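Local coordinates for mannosephosphate isomerase, putative (Archaeoglobus fulgidus, PDB 1ZX5), which probably interconverts D-mannose 6-phosphate and D-fructose 6-phosphate as a zinc-dependent isomerase of the type 1 mannose-6-phosphate isomerase family, at residues S43-R48 with E112-V117; E141-L146 with K203-L208; T155-F160 with G173-G178. One frame throughout, in Å; residues are numbered along the deposited sequence.

Contact 1 of 3, residues S43-R48 with E112-V117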
# COMPACT_ATOMS: atom_id res chain seq x y z
N SER A 43 -5.40 7.61 -4.69
CA SER A 43 -4.65 7.24 -5.87
C SER A 43 -4.48 8.42 -6.81
O SER A 43 -5.47 9.03 -7.23
CB SER A 43 -5.33 6.10 -6.61
OG SER A 43 -4.81 5.99 -7.93
N ALA A 44 -3.23 8.73 -7.14
CA ALA A 44 -2.93 9.59 -8.27
C ALA A 44 -2.36 8.76 -9.43
O ALA A 44 -1.61 9.27 -10.26
CB ALA A 44 -1.97 10.70 -7.88
N HIS A 45 -2.71 7.48 -9.48
CA HIS A 45 -2.31 6.63 -10.59
C HIS A 45 -3.27 6.85 -11.76
O HIS A 45 -4.48 6.75 -11.61
CB HIS A 45 -2.27 5.16 -10.17
CG HIS A 45 -1.56 4.27 -11.15
ND1 HIS A 45 -2.16 3.80 -12.30
CD2 HIS A 45 -0.30 3.80 -11.16
CE1 HIS A 45 -1.30 3.06 -12.97
NE2 HIS A 45 -0.16 3.05 -12.30
N THR A 46 -2.72 7.17 -12.93
CA THR A 46 -3.53 7.55 -14.10
C THR A 46 -4.57 6.49 -14.54
O THR A 46 -5.59 6.84 -15.13
CB THR A 46 -2.67 7.98 -15.30
OG1 THR A 46 -1.84 6.89 -15.71
CG2 THR A 46 -1.78 9.17 -14.91
N SER A 47 -4.32 5.21 -14.26
CA SER A 47 -5.28 4.17 -14.63
C SER A 47 -6.54 4.22 -13.77
O SER A 47 -7.60 3.74 -14.17
CB SER A 47 -4.63 2.77 -14.56
OG SER A 47 -4.39 2.36 -13.21
N ARG A 48 -6.44 4.85 -12.59
CA ARG A 48 -7.46 4.71 -11.57
C ARG A 48 -7.35 5.82 -10.50
O ARG A 48 -7.13 5.53 -9.32
CB ARG A 48 -7.33 3.29 -11.00
CG ARG A 48 -8.37 2.83 -10.03
CD ARG A 48 -8.79 1.38 -10.28
NE ARG A 48 -7.73 0.47 -10.73
CZ ARG A 48 -7.96 -0.57 -11.54
NH1 ARG A 48 -6.95 -1.36 -11.91
NH2 ARG A 48 -9.19 -0.81 -12.00
N GLU A 112 9.23 -0.09 -19.68
CA GLU A 112 7.89 0.15 -19.15
C GLU A 112 7.61 1.66 -19.07
O GLU A 112 8.54 2.46 -18.93
CB GLU A 112 7.74 -0.50 -17.77
CG GLU A 112 7.87 -2.03 -17.79
CD GLU A 112 6.61 -2.75 -18.31
OE1 GLU A 112 5.66 -2.10 -18.82
OE2 GLU A 112 6.57 -4.00 -18.18
N ALA A 113 6.34 2.04 -19.20
CA ALA A 113 5.94 3.43 -18.98
C ALA A 113 5.91 3.73 -17.47
O ALA A 113 6.17 4.85 -17.06
CB ALA A 113 4.59 3.72 -19.63
N GLU A 114 5.60 2.73 -16.65
CA GLU A 114 5.68 2.93 -15.19
C GLU A 114 7.09 2.66 -14.64
O GLU A 114 7.92 1.99 -15.28
CB GLU A 114 4.70 2.04 -14.45
CG GLU A 114 3.35 1.86 -15.10
CD GLU A 114 2.38 1.24 -14.12
OE1 GLU A 114 2.10 1.91 -13.10
OE2 GLU A 114 1.93 0.09 -14.36
N GLY A 115 7.34 3.18 -13.44
CA GLY A 115 8.60 2.94 -12.73
C GLY A 115 8.58 1.63 -11.95
O GLY A 115 7.62 0.85 -12.03
N GLY A 116 9.66 1.41 -11.20
CA GLY A 116 9.79 0.27 -10.30
C GLY A 116 8.87 0.33 -9.09
O GLY A 116 8.19 1.33 -8.85
N VAL A 117 8.82 -0.78 -8.35
CA VAL A 117 7.92 -0.90 -7.22
C VAL A 117 8.66 -1.45 -6.01
O VAL A 117 9.24 -2.54 -6.06
CB VAL A 117 6.70 -1.83 -7.50
CG1 VAL A 117 5.63 -1.65 -6.40
CG2 VAL A 117 6.10 -1.59 -8.89
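His45 and Glu114 meet because of their torsions: chi1 of His45 (-166°) swings the ring opposite the backbone nitrogen, while the Glu114 chain runs extended beyond CG and carries its carboxylate across to the ring. His45 NE2 donates to Glu114 OE1 over 2.7 Å, in a nearly straight bond (174° at the hydrogen). The oxygen sits in the plane of the ring, but the approach is less regular from the carboxylate's side, since NE2 comes from above that plane and the two flat groups are turned 70° against each other. The backbones stay well apart, with the CA atoms of His45 and Glu114 9.9 Å from one another, and one pair of side chains spans the distance.

The far edge of the ring is held by its own loop. Residues His45 to Arg48 form a type I beta turn, closed by Arg48 N to His45 O at 2.9 Å, and this turn brings Ser47 N to His45 ND1 at 3.2 Å, somewhat tilted from the ring plane. Ser43 OG accepts from His45 N at 3.0 Å, an ST turn, and gives its own proton to Arg48 O. Thr191 OG1 hydrogen-bonds Glu114 OE2, so both carboxylate oxygens are engaged. The arrangement is a histidine–carboxylate hydrogen bond joining two loops, one after strand 36-41 and one before strand 119-123, in the catalytic-domain family region.

Contact 2 of 3, residues E141-L146 with K203-L208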
# COMPACT_ATOMS: atom_id res chain seq x y z
N GLU A 141 14.35 -24.81 -13.69
CA GLU A 141 13.53 -25.73 -12.92
C GLU A 141 12.15 -25.14 -12.57
O GLU A 141 11.17 -25.87 -12.49
CB GLU A 141 14.29 -26.23 -11.68
CG GLU A 141 15.33 -27.32 -12.06
CD GLU A 141 16.41 -27.57 -10.99
OE1 GLU A 141 16.26 -27.09 -9.85
OE2 GLU A 141 17.41 -28.26 -11.32
N LEU A 142 12.09 -23.81 -12.38
CA LEU A 142 10.81 -23.11 -12.23
C LEU A 142 9.97 -23.23 -13.50
O LEU A 142 8.76 -23.44 -13.43
CB LEU A 142 11.03 -21.63 -11.89
CG LEU A 142 11.66 -21.23 -10.56
CD1 LEU A 142 11.82 -19.73 -10.50
CD2 LEU A 142 10.83 -21.72 -9.39
N GLU A 143 10.62 -23.09 -14.66
CA GLU A 143 9.98 -23.29 -15.97
C GLU A 143 9.41 -24.69 -16.20
O GLU A 143 8.36 -24.83 -16.81
CB GLU A 143 10.96 -22.96 -17.10
CG GLU A 143 10.92 -21.53 -17.53
CD GLU A 143 12.03 -21.18 -18.52
OE1 GLU A 143 12.05 -21.78 -19.62
OE2 GLU A 143 12.85 -20.29 -18.21
N GLU A 144 10.11 -25.71 -15.71
CA GLU A 144 9.58 -27.08 -15.72
C GLU A 144 8.24 -27.13 -15.00
O GLU A 144 7.31 -27.77 -15.48
CB GLU A 144 10.55 -28.07 -15.05
CG GLU A 144 11.83 -28.34 -15.82
CD GLU A 144 11.58 -28.81 -17.25
OE1 GLU A 144 11.21 -29.99 -17.44
OE2 GLU A 144 11.74 -27.98 -18.18
N LYS A 145 8.16 -26.45 -13.86
CA LYS A 145 6.97 -26.44 -13.03
C LYS A 145 5.77 -25.77 -13.71
O LYS A 145 4.63 -26.12 -13.43
CB LYS A 145 7.25 -25.78 -11.68
CG LYS A 145 8.31 -26.48 -10.82
CD LYS A 145 7.96 -27.94 -10.57
CE LYS A 145 8.86 -28.55 -9.50
NZ LYS A 145 8.52 -29.99 -9.29
N LEU A 146 6.04 -24.81 -14.60
CA LEU A 146 4.98 -24.15 -15.38
C LEU A 146 4.23 -25.11 -16.28
O LEU A 146 3.10 -24.83 -16.67
CB LEU A 146 5.55 -23.02 -16.23
CG LEU A 146 5.81 -21.62 -15.67
CD1 LEU A 146 6.04 -20.68 -16.84
CD2 LEU A 146 4.67 -21.12 -14.79
N LYS A 203 9.48 -11.54 -18.56
CA LYS A 203 9.70 -10.44 -17.64
C LYS A 203 10.17 -10.96 -16.28
O LYS A 203 11.08 -10.40 -15.69
CB LYS A 203 8.43 -9.59 -17.44
CG LYS A 203 7.75 -9.06 -18.71
CD LYS A 203 8.61 -8.08 -19.47
CE LYS A 203 7.85 -7.51 -20.69
NZ LYS A 203 7.22 -6.19 -20.36
N VAL A 204 9.52 -12.02 -15.79
CA VAL A 204 9.92 -12.69 -14.55
C VAL A 204 11.41 -13.05 -14.57
O VAL A 204 12.13 -12.75 -13.62
CB VAL A 204 9.07 -13.97 -14.27
CG1 VAL A 204 9.64 -14.77 -13.10
CG2 VAL A 204 7.61 -13.61 -14.02
N LYS A 205 11.87 -13.67 -15.65
CA LYS A 205 13.27 -14.10 -15.77
C LYS A 205 14.27 -12.95 -15.62
O LYS A 205 15.33 -13.11 -15.05
CB LYS A 205 13.50 -14.80 -17.11
CG LYS A 205 12.88 -16.17 -17.21
CD LYS A 205 13.44 -16.95 -18.41
CE LYS A 205 13.03 -16.33 -19.74
NZ LYS A 205 13.37 -17.18 -20.93
N LYS A 206 13.90 -11.78 -16.14
CA LYS A 206 14.75 -10.60 -16.08
C LYS A 206 14.82 -9.89 -14.71
O LYS A 206 15.77 -9.15 -14.46
CB LYS A 206 14.31 -9.63 -17.17
CG LYS A 206 14.74 -10.14 -18.55
CD LYS A 206 14.22 -9.25 -19.65
CE LYS A 206 14.70 -9.72 -21.02
NZ LYS A 206 13.82 -9.08 -22.07
N VAL A 207 13.84 -10.11 -13.84
CA VAL A 207 13.77 -9.34 -12.59
C VAL A 207 13.81 -10.21 -11.33
O VAL A 207 14.08 -9.71 -10.25
CB VAL A 207 12.53 -8.38 -12.54
CG1 VAL A 207 12.42 -7.58 -13.84
CG2 VAL A 207 11.24 -9.16 -12.29
N LEU A 208 13.55 -11.50 -11.48
CA LEU A 208 13.38 -12.39 -10.33
C LEU A 208 14.68 -12.67 -9.57
O LEU A 208 15.70 -13.07 -10.16
CB LEU A 208 12.72 -13.71 -10.75
CG LEU A 208 12.46 -14.74 -9.64
CD1 LEU A 208 11.46 -14.20 -8.61
CD2 LEU A 208 12.01 -16.08 -10.23
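Two short helices, 139-146 and 201-207, pack at the periphery of the fold, where Glu143 meets Lys205 and Leu142 meets Leu208 in the turn just after helix 201-207. The example shows how segments whose nearest CA atoms, those of Glu143 and Lys205, are still 9.8 Å apart can touch through the outer parts of side chains. The leucines meet end-on through their methyls, Leu142 CD1 lying 3.7 Å from Leu208 CD2. Leu208 follows the last turn of its helix, and Leu208 N is tied back to Val204 O at 2.9 Å; with CG anti to the backbone N (chi1 -179°), its side chain extends toward the facing helix.

Beside this apolar pair, the chains of Glu143 and Lys205 run nearly perpendicular. Here the carboxylate lies against the aliphatic part of the lysine, with Glu143 OE2 3.4 Å from Lys205 CD, whereas Lys205 NZ remains 4.2 Å from Glu143 OE2, too far for a salt bridge. Each polar end has a stronger partner on helix 201-207: Glu143 OE2 accepts from Trp201 NE1, and Lys205 NZ pairs with Glu202. Ile139 adds apolar contacts to Lys205 and Leu208. The result is a light contact between one helix and the end of another, a leucine pair bordered by charged side chains.

Contact 3 of 3, residues T155-F160 with G173-G178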
# COMPACT_ATOMS: atom_id res chain seq x y z
N THR A 155 4.66 -22.86 -2.36
CA THR A 155 5.42 -23.88 -1.60
C THR A 155 6.94 -23.64 -1.64
O THR A 155 7.68 -24.22 -0.86
CB THR A 155 5.14 -25.34 -2.07
OG1 THR A 155 5.48 -25.49 -3.45
CG2 THR A 155 3.68 -25.74 -1.85
N LEU A 156 7.40 -22.78 -2.55
CA LEU A 156 8.84 -22.49 -2.70
C LEU A 156 9.27 -21.25 -1.91
O LEU A 156 10.46 -20.92 -1.86
CB LEU A 156 9.19 -22.35 -4.18
CG LEU A 156 8.80 -23.51 -5.10
CD1 LEU A 156 9.19 -23.23 -6.54
CD2 LEU A 156 9.45 -24.85 -4.66
N LEU A 157 8.30 -20.58 -1.29
CA LEU A 157 8.54 -19.29 -0.64
C LEU A 157 8.50 -19.38 0.89
O LEU A 157 7.87 -20.29 1.44
CB LEU A 157 7.49 -18.25 -1.11
CG LEU A 157 7.27 -17.98 -2.60
CD1 LEU A 157 6.33 -16.80 -2.78
CD2 LEU A 157 8.57 -17.74 -3.33
N ASN A 158 9.15 -18.44 1.57
CA ASN A 158 8.98 -18.30 3.02
C ASN A 158 7.50 -18.07 3.29
O ASN A 158 6.88 -17.21 2.68
CB ASN A 158 9.78 -17.14 3.60
CG ASN A 158 11.27 -17.24 3.32
OD1 ASN A 158 11.88 -16.30 2.79
ND2 ASN A 158 11.88 -18.37 3.67
N THR A 159 6.94 -18.88 4.19
CA THR A 159 5.54 -18.81 4.57
C THR A 159 5.43 -18.17 5.95
O THR A 159 6.10 -18.58 6.89
CB THR A 159 4.89 -20.21 4.56
OG1 THR A 159 5.07 -20.78 3.27
CG2 THR A 159 3.38 -20.14 4.90
N PHE A 160 4.60 -17.14 6.06
CA PHE A 160 4.43 -16.45 7.31
C PHE A 160 2.99 -16.54 7.74
O PHE A 160 2.09 -16.08 7.03
CB PHE A 160 4.82 -14.99 7.16
CG PHE A 160 6.24 -14.80 6.74
CD1 PHE A 160 7.27 -14.76 7.70
CD2 PHE A 160 6.57 -14.66 5.39
CE1 PHE A 160 8.59 -14.58 7.31
CE2 PHE A 160 7.89 -14.48 5.00
CZ PHE A 160 8.90 -14.44 5.96
N GLY A 173 12.33 -7.63 -7.17
CA GLY A 173 12.94 -8.94 -7.38
C GLY A 173 12.45 -10.04 -6.45
O GLY A 173 12.63 -11.22 -6.74
N ILE A 174 11.85 -9.66 -5.32
CA ILE A 174 11.34 -10.62 -4.32
C ILE A 174 9.98 -11.18 -4.73
O ILE A 174 9.01 -10.43 -4.85
CB ILE A 174 11.25 -10.00 -2.89
CG1 ILE A 174 12.61 -9.45 -2.42
CG2 ILE A 174 10.69 -11.01 -1.88
CD1 ILE A 174 13.70 -10.48 -2.27
N PRO A 175 9.89 -12.51 -4.94
CA PRO A 175 8.62 -13.17 -5.26
C PRO A 175 7.70 -13.19 -4.02
O PRO A 175 8.19 -13.36 -2.89
CB PRO A 175 9.04 -14.59 -5.63
CG PRO A 175 10.31 -14.81 -4.85
CD PRO A 175 11.00 -13.48 -4.84
N HIS A 176 6.40 -13.00 -4.23
CA HIS A 176 5.49 -12.91 -3.11
C HIS A 176 4.05 -13.22 -3.52
O HIS A 176 3.72 -13.24 -4.71
CB HIS A 176 5.60 -11.53 -2.44
CG HIS A 176 5.15 -10.39 -3.31
ND1 HIS A 176 5.95 -9.83 -4.28
CD2 HIS A 176 3.98 -9.71 -3.35
CE1 HIS A 176 5.30 -8.86 -4.89
NE2 HIS A 176 4.10 -8.77 -4.35
N ALA A 177 3.23 -13.48 -2.51
CA ALA A 177 1.82 -13.82 -2.64
C ALA A 177 1.19 -13.75 -1.24
O ALA A 177 1.89 -13.56 -0.23
CB ALA A 177 1.65 -15.23 -3.24
N GLY A 178 -0.13 -13.92 -1.20
CA GLY A 178 -0.87 -13.93 0.06
C GLY A 178 -2.06 -14.86 -0.06
O GLY A 178 -2.48 -15.19 -1.16
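Leu157 is the residue through which 155-160 meets Pro175 and His176, and the chain comes to it by way of a 3-10 turn. In that turn Thr155 hydrogen-bonds through OG1 to the carbonyl of Asp152, a residue of the fructofuranose pocket. At Leu157 the strand begins. Leu157 CG stands anti to the carbonyl carbon (chi1 -54°), and the two methyls fork over the facing segment: Leu157 CD2 rests 3.7 Å from Pro175 CG, against CG and CB of the proline ring, while Leu157 CD1 lies 4.0 Å from His176 CA, over the backbone. An alanine here would remove both methyls and is likely to leave a gap beside the Pro175 ring and the backbone of His176. The Leu157 side chain also touches Tyr130 and Phe133, and beyond it the backbones of Asn158 and Phe160 pair with strand 128-131.

Pro175 and the backbone of His176 thus face Leu157, whereas the CB of His176 points away. His176 ND1 donates to Ile174 O over 3.2 Å at 171°, with that oxygen in the ring plane; this bond helps set the ring's rotation. His176 NE2 hydrogen-bonds a glycerol that probably came from the crystallisation liquor, and His99, His101 and Trp121 meet the same ring. The contact spans a three-stranded antiparallel sheet, whose outer strands 157-161 and 176-179 flank strand 128-131, and backs onto a histidine-rich pocket, consistent with the zinc dependence inferred for this family of cupin-fold isomerases.

How the contacts relate
The three contacts form a chain of neighbours. Contact 1 is joined to contact 2, whose centre is 24 Å away, by a salt bridge from Glu112 OE2 to Lys203 NZ at 3.2 Å. Contacts 2 and 3, with centres 14 Å apart, pack directly: Leu142 CD2 is 3.6 Å from Leu156 CD1, and Leu208 CD1 is 3.7 Å from Gly173 O. Contacts 1 and 3 do not touch; their centres are 24 Å apart and their nearest atoms about 6 Å. In sequence, contact 3 falls between the two helices of contact 2. The His176 side chain is about 3 Å from a glycerol, probably from the crystallisation liquor; separately, the Leu142 side chain is about 10 Å from the bound fructofuranose.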